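Local coordinates for protein 5-ketofructose reductase (Gluconobacter sp., PDB 7COK) that reduces 5-ketofructose, probably with a nicotinamide cofactor, and belongs to a novel class of the shikimate dehydrogenase family, at residues His105-Lys117 and Ala136-Ala148. Numbering follows the deposited sequence.
Sequences HNTDGKGFLASLK and ARAIAVELALAGA
Helix 134-145, which follows the first strand of the Rossmann-type domain that in this family binds the dinucleotide, is crossed here by helix 110-117, which follows the chain's exit from the sheet of the substrate-binding domain. The short axes lie 9.2 Å apart at 50°, and the nearest CA atoms across the pair are those of Gly109 and Ile139, 4.0 Å apart. Having no side chain, Gly109 lets its backbone lie directly on helix 134-145, CA against Ile139 CG1 and C against Glu142 CG, while Ala138 CB packs against Gly109 N, Asn106 OD1 and Asp108 CB. Asn106 OD1 accepts from Asp108 N, closing an Asx turn just ahead of the helix, and its ND2 donates to Ala91 O.

Beyond the glycine, Phe112 CG stands anti to the backbone N (chi1 160°), which carries the ring toward helix 134-145. Leu143 CG meets the ring's edge, 3.9 Å from Phe112 CE2, and Ile139 CG2 approaches Phe112 CD2 obliquely at 3.7 Å. Ile195 of strand 193-196 touches all three side chains. Leu113 CD2 packs at 4.0 Å on Ala146 CB, within the Schellman motif that ends helix 134-145, where Gly147 with positive phi is the C-prime residue.

On the polar flank, Glu142 bends at chi2 (-64°) to lay its carboxylate beside Lys110. Lys110 NZ forms a salt bridge, donating to Glu142 OE1 at 3.2 Å from above the carboxylate plane, with a weak hydrogen bond to OE2. Glu142 OE2 also bonds Ser85 OG and a water that accepts from Gly109 N at 2.8 Å; this water can donate to Asn106 OD1 too, though it has more acceptors nearby than protons. The buried carboxylate thus has ammonium, hydroxyl and water partners, an environment likely to favour its charged form, while apolar packing closes the other flank.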
loop_
_atom_site.group_PDB
_atom_site.type_symbol
_atom_site.label_atom_id
_atom_site.label_comp_id
_atom_site.label_asym_id
_atom_site.label_seq_id
_atom_site.Cartn_x
_atom_site.Cartn_y
_atom_site.Cartn_z
ATOM N N HIS A 105 -14.100 2.368 14.653
ATOM C CA HIS A 105 -15.328 3.145 14.432
ATOM C C HIS A 105 -16.242 2.367 13.521
ATOM O O HIS A 105 -15.807 1.518 12.749
ATOM C CB HIS A 105 -15.007 4.473 13.717
ATOM C CG HIS A 105 -14.063 5.362 14.463
ATOM N ND1 HIS A 105 -14.496 6.425 15.225
ATOM C CD2 HIS A 105 -12.710 5.353 14.549
ATOM C CE1 HIS A 105 -13.446 7.032 15.756
ATOM N NE2 HIS A 105 -12.351 6.407 15.363
ATOM N N ASN A 106 -17.542 2.660 13.622
ATOM C CA ASN A 106 -18.486 2.155 12.666
ATOM C C ASN A 106 -19.116 3.321 11.947
ATOM O O ASN A 106 -19.649 4.200 12.576
ATOM C CB ASN A 106 -19.547 1.293 13.344
ATOM C CG ASN A 106 -20.417 0.572 12.343
ATOM O OD1 ASN A 106 -21.114 1.192 11.527
ATOM N ND2 ASN A 106 -20.358 -0.739 12.361
ATOM N N THR A 107 -18.986 3.338 10.631
ATOM C CA THR A 107 -19.546 4.450 9.844
ATOM C C THR A 107 -20.627 4.002 8.862
ATOM O O THR A 107 -21.069 4.791 8.022
ATOM C CB THR A 107 -18.458 5.207 9.077
ATOM O OG1 THR A 107 -17.942 4.333 8.072
ATOM C CG2 THR A 107 -17.354 5.731 10.036
ATOM N N ASP A 108 -21.067 2.750 8.979
ATOM C CA ASP A 108 -22.071 2.187 8.067
ATOM C C ASP A 108 -23.439 2.854 8.174
ATOM O O ASP A 108 -24.252 2.754 7.252
ATOM C CB ASP A 108 -22.230 0.677 8.269
ATOM C CG ASP A 108 -21.082 -0.118 7.679
ATOM O OD1 ASP A 108 -20.345 0.420 6.831
ATOM O OD2 ASP A 108 -20.926 -1.303 8.037
ATOM N N GLY A 109 -23.696 3.536 9.284
ATOM C CA GLY A 109 -24.905 4.331 9.405
ATOM C C GLY A 109 -24.625 5.818 9.299
ATOM O O GLY A 109 -25.567 6.600 9.193
ATOM N N LYS A 110 -23.346 6.208 9.317
ATOM C CA LYS A 110 -22.986 7.641 9.346
ATOM C C LYS A 110 -23.079 8.307 7.974
ATOM O O LYS A 110 -23.337 9.508 7.925
ATOM C CB LYS A 110 -21.567 7.840 9.910
ATOM C CG LYS A 110 -21.432 7.511 11.390
ATOM C CD LYS A 110 -20.064 7.898 11.952
ATOM C CE LYS A 110 -19.847 7.423 13.397
ATOM N NZ LYS A 110 -20.858 7.933 14.365
ATOM N N GLY A 111 -22.857 7.556 6.883
ATOM C CA GLY A 111 -23.028 8.107 5.530
ATOM C C GLY A 111 -24.468 8.543 5.352
ATOM O O GLY A 111 -24.739 9.633 4.871
ATOM N N PHE A 112 -25.391 7.692 5.772
ATOM C CA PHE A 112 -26.810 8.007 5.707
ATOM C C PHE A 112 -27.143 9.230 6.565
ATOM O O PHE A 112 -27.847 10.134 6.098
ATOM C CB PHE A 112 -27.677 6.808 6.149
ATOM C CG PHE A 112 -29.056 7.218 6.552
ATOM C CD1 PHE A 112 -29.999 7.566 5.577
ATOM C CD2 PHE A 112 -29.386 7.381 7.903
ATOM C CE1 PHE A 112 -31.274 8.000 5.942
ATOM C CE2 PHE A 112 -30.638 7.837 8.275
ATOM C CZ PHE A 112 -31.580 8.154 7.305
ATOM N N LEU A 113 -26.674 9.245 7.812
ATOM C CA LEU A 113 -26.900 10.364 8.704
ATOM C C LEU A 113 -26.393 11.685 8.137
ATOM O O LEU A 113 -27.109 12.683 8.196
ATOM C CB LEU A 113 -26.380 10.062 10.106
ATOM C CG LEU A 113 -26.879 10.925 11.245
ATOM C CD1 LEU A 113 -28.354 10.625 11.525
ATOM C CD2 LEU A 113 -26.061 10.725 12.518
ATOM N N ALA A 114 -25.199 11.691 7.536
ATOM C CA ALA A 114 -24.701 12.905 6.881
ATOM C C ALA A 114 -25.602 13.318 5.720
ATOM O O ALA A 114 -25.939 14.491 5.585
ATOM C CB ALA A 114 -23.272 12.719 6.408
ATOM N N SER A 115 -26.020 12.371 4.882
ATOM C CA SER A 115 -26.979 12.697 3.818
ATOM C C SER A 115 -28.278 13.288 4.386
ATOM O O SER A 115 -28.787 14.299 3.878
ATOM C CB SER A 115 -27.295 11.460 2.986
ATOM O OG SER A 115 -26.168 11.070 2.179
ATOM N N LEU A 116 -28.794 12.659 5.452
ATOM C CA LEU A 116 -30.039 13.101 6.105
ATOM C C LEU A 116 -29.926 14.552 6.568
ATOM O O LEU A 116 -30.824 15.365 6.311
ATOM C CB LEU A 116 -30.404 12.191 7.292
ATOM C CG LEU A 116 -31.772 12.528 7.915
ATOM C CD1 LEU A 116 -32.923 12.280 6.949
ATOM C CD2 LEU A 116 -31.969 11.806 9.237
ATOM N N LYS A 117 -28.808 14.865 7.217
ATOM C CA LYS A 117 -28.575 16.186 7.793
ATOM C C LYS A 117 -28.560 17.321 6.761
ATOM O O LYS A 117 -28.785 18.487 7.127
ATOM C CB LYS A 117 -27.317 16.173 8.651
ATOM C CG LYS A 117 -27.572 15.512 10.002
ATOM C CD LYS A 117 -26.321 15.318 10.832
ATOM C CE LYS A 117 -26.660 14.920 12.253
ATOM N NZ LYS A 117 -25.447 14.935 13.118
ATOM N N ALA A 136 -29.141 -1.857 8.135
ATOM C CA ALA A 136 -30.270 -1.470 8.974
ATOM C C ALA A 136 -29.905 -1.292 10.465
ATOM O O ALA A 136 -30.318 -0.300 11.094
ATOM C CB ALA A 136 -31.416 -2.448 8.823
ATOM N N ARG A 137 -29.155 -2.251 11.008
ATOM C CA ARG A 137 -28.673 -2.180 12.390
ATOM C C ARG A 137 -27.874 -0.902 12.639
ATOM O O ARG A 137 -28.154 -0.183 13.620
ATOM C CB ARG A 137 -27.905 -3.456 12.768
ATOM C CG ARG A 137 -27.449 -3.503 14.200
ATOM C CD ARG A 137 -26.598 -4.747 14.401
ATOM N NE ARG A 137 -26.093 -4.819 15.771
ATOM C CZ ARG A 137 -26.713 -5.451 16.769
ATOM N NH1 ARG A 137 -27.872 -6.088 16.572
ATOM N NH2 ARG A 137 -26.184 -5.437 17.982
ATOM N N ALA A 138 -26.879 -0.623 11.779
ATOM C CA ALA A 138 -26.058 0.581 11.968
ATOM C C ALA A 138 -26.842 1.877 11.816
ATOM O O ALA A 138 -26.657 2.811 12.609
ATOM C CB ALA A 138 -24.850 0.553 11.049
ATOM N N ILE A 139 -27.708 1.926 10.811
ATOM C CA ILE A 139 -28.559 3.093 10.561
ATOM C C ILE A 139 -29.481 3.342 11.773
ATOM O O ILE A 139 -29.597 4.462 12.238
ATOM C CB ILE A 139 -29.355 2.966 9.239
ATOM C CG1 ILE A 139 -28.391 3.181 8.077
ATOM C CG2 ILE A 139 -30.464 4.014 9.144
ATOM C CD1 ILE A 139 -28.935 2.699 6.745
ATOM N N ALA A 140 -30.101 2.283 12.295
ATOM C CA ALA A 140 -30.968 2.405 13.475
ATOM C C ALA A 140 -30.199 2.956 14.690
ATOM O O ALA A 140 -30.654 3.886 15.350
ATOM C CB ALA A 140 -31.640 1.080 13.790
ATOM N N VAL A 141 -28.996 2.426 14.929
ATOM C CA VAL A 141 -28.187 2.917 16.054
ATOM C C VAL A 141 -27.827 4.378 15.863
ATOM O O VAL A 141 -27.961 5.154 16.804
ATOM C CB VAL A 141 -26.941 2.045 16.300
ATOM C CG1 VAL A 141 -25.977 2.690 17.316
ATOM C CG2 VAL A 141 -27.376 0.680 16.820
ATOM N N GLU A 142 -27.330 4.748 14.677
ATOM C CA GLU A 142 -26.904 6.132 14.464
ATOM C C GLU A 142 -28.064 7.127 14.607
ATOM O O GLU A 142 -27.920 8.204 15.190
ATOM C CB GLU A 142 -26.202 6.316 13.120
ATOM C CG GLU A 142 -24.887 5.551 12.952
ATOM C CD GLU A 142 -23.749 5.941 13.888
ATOM O OE1 GLU A 142 -23.834 6.925 14.648
ATOM O OE2 GLU A 142 -22.714 5.250 13.864
ATOM N N LEU A 143 -29.229 6.761 14.120
ATOM C CA LEU A 143 -30.410 7.604 14.279
ATOM C C LEU A 143 -30.809 7.756 15.744
ATOM O O LEU A 143 -31.131 8.866 16.194
ATOM C CB LEU A 143 -31.570 7.005 13.478
ATOM C CG LEU A 143 -31.657 7.294 11.982
ATOM C CD1 LEU A 143 -32.570 6.254 11.394
ATOM C CD2 LEU A 143 -32.245 8.673 11.751
ATOM N N ALA A 144 -30.798 6.638 16.479
ATOM C CA ALA A 144 -31.107 6.629 17.901
ATOM C C ALA A 144 -30.138 7.496 18.689
ATOM O O ALA A 144 -30.580 8.323 19.474
ATOM C CB ALA A 144 -31.113 5.206 18.427
ATOM N N LEU A 145 -28.825 7.338 18.456
ATOM C CA LEU A 145 -27.812 8.193 19.112
ATOM C C LEU A 145 -27.924 9.661 18.720
ATOM O O LEU A 145 -27.546 10.554 19.496
ATOM C CB LEU A 145 -26.388 7.664 18.879
ATOM C CG LEU A 145 -26.073 6.274 19.436
ATOM C CD1 LEU A 145 -24.642 5.934 19.046
ATOM C CD2 LEU A 145 -26.309 6.150 20.942
ATOM N N ALA A 146 -28.479 9.926 17.540
ATOM C CA ALA A 146 -28.662 11.285 17.070
ATOM C C ALA A 146 -30.006 11.892 17.489
ATOM O O ALA A 146 -30.383 12.967 16.986
ATOM C CB ALA A 146 -28.518 11.329 15.565
ATOM N N GLY A 147 -30.745 11.176 18.340
ATOM C CA GLY A 147 -31.958 11.705 18.950
ATOM C C GLY A 147 -33.286 11.387 18.306
ATOM O O GLY A 147 -34.301 11.985 18.683
ATOM N N ALA A 148 -33.332 10.439 17.358
ATOM C CA ALA A 148 -34.628 10.039 16.791
ATOM C C ALA A 148 -35.588 9.550 17.880
ATOM O O ALA A 148 -35.163 8.945 18.868
ATOM C CB ALA A 148 -34.463 8.998 15.694
HETATM O O HOH W 1 -22.558 3.503 11.790
#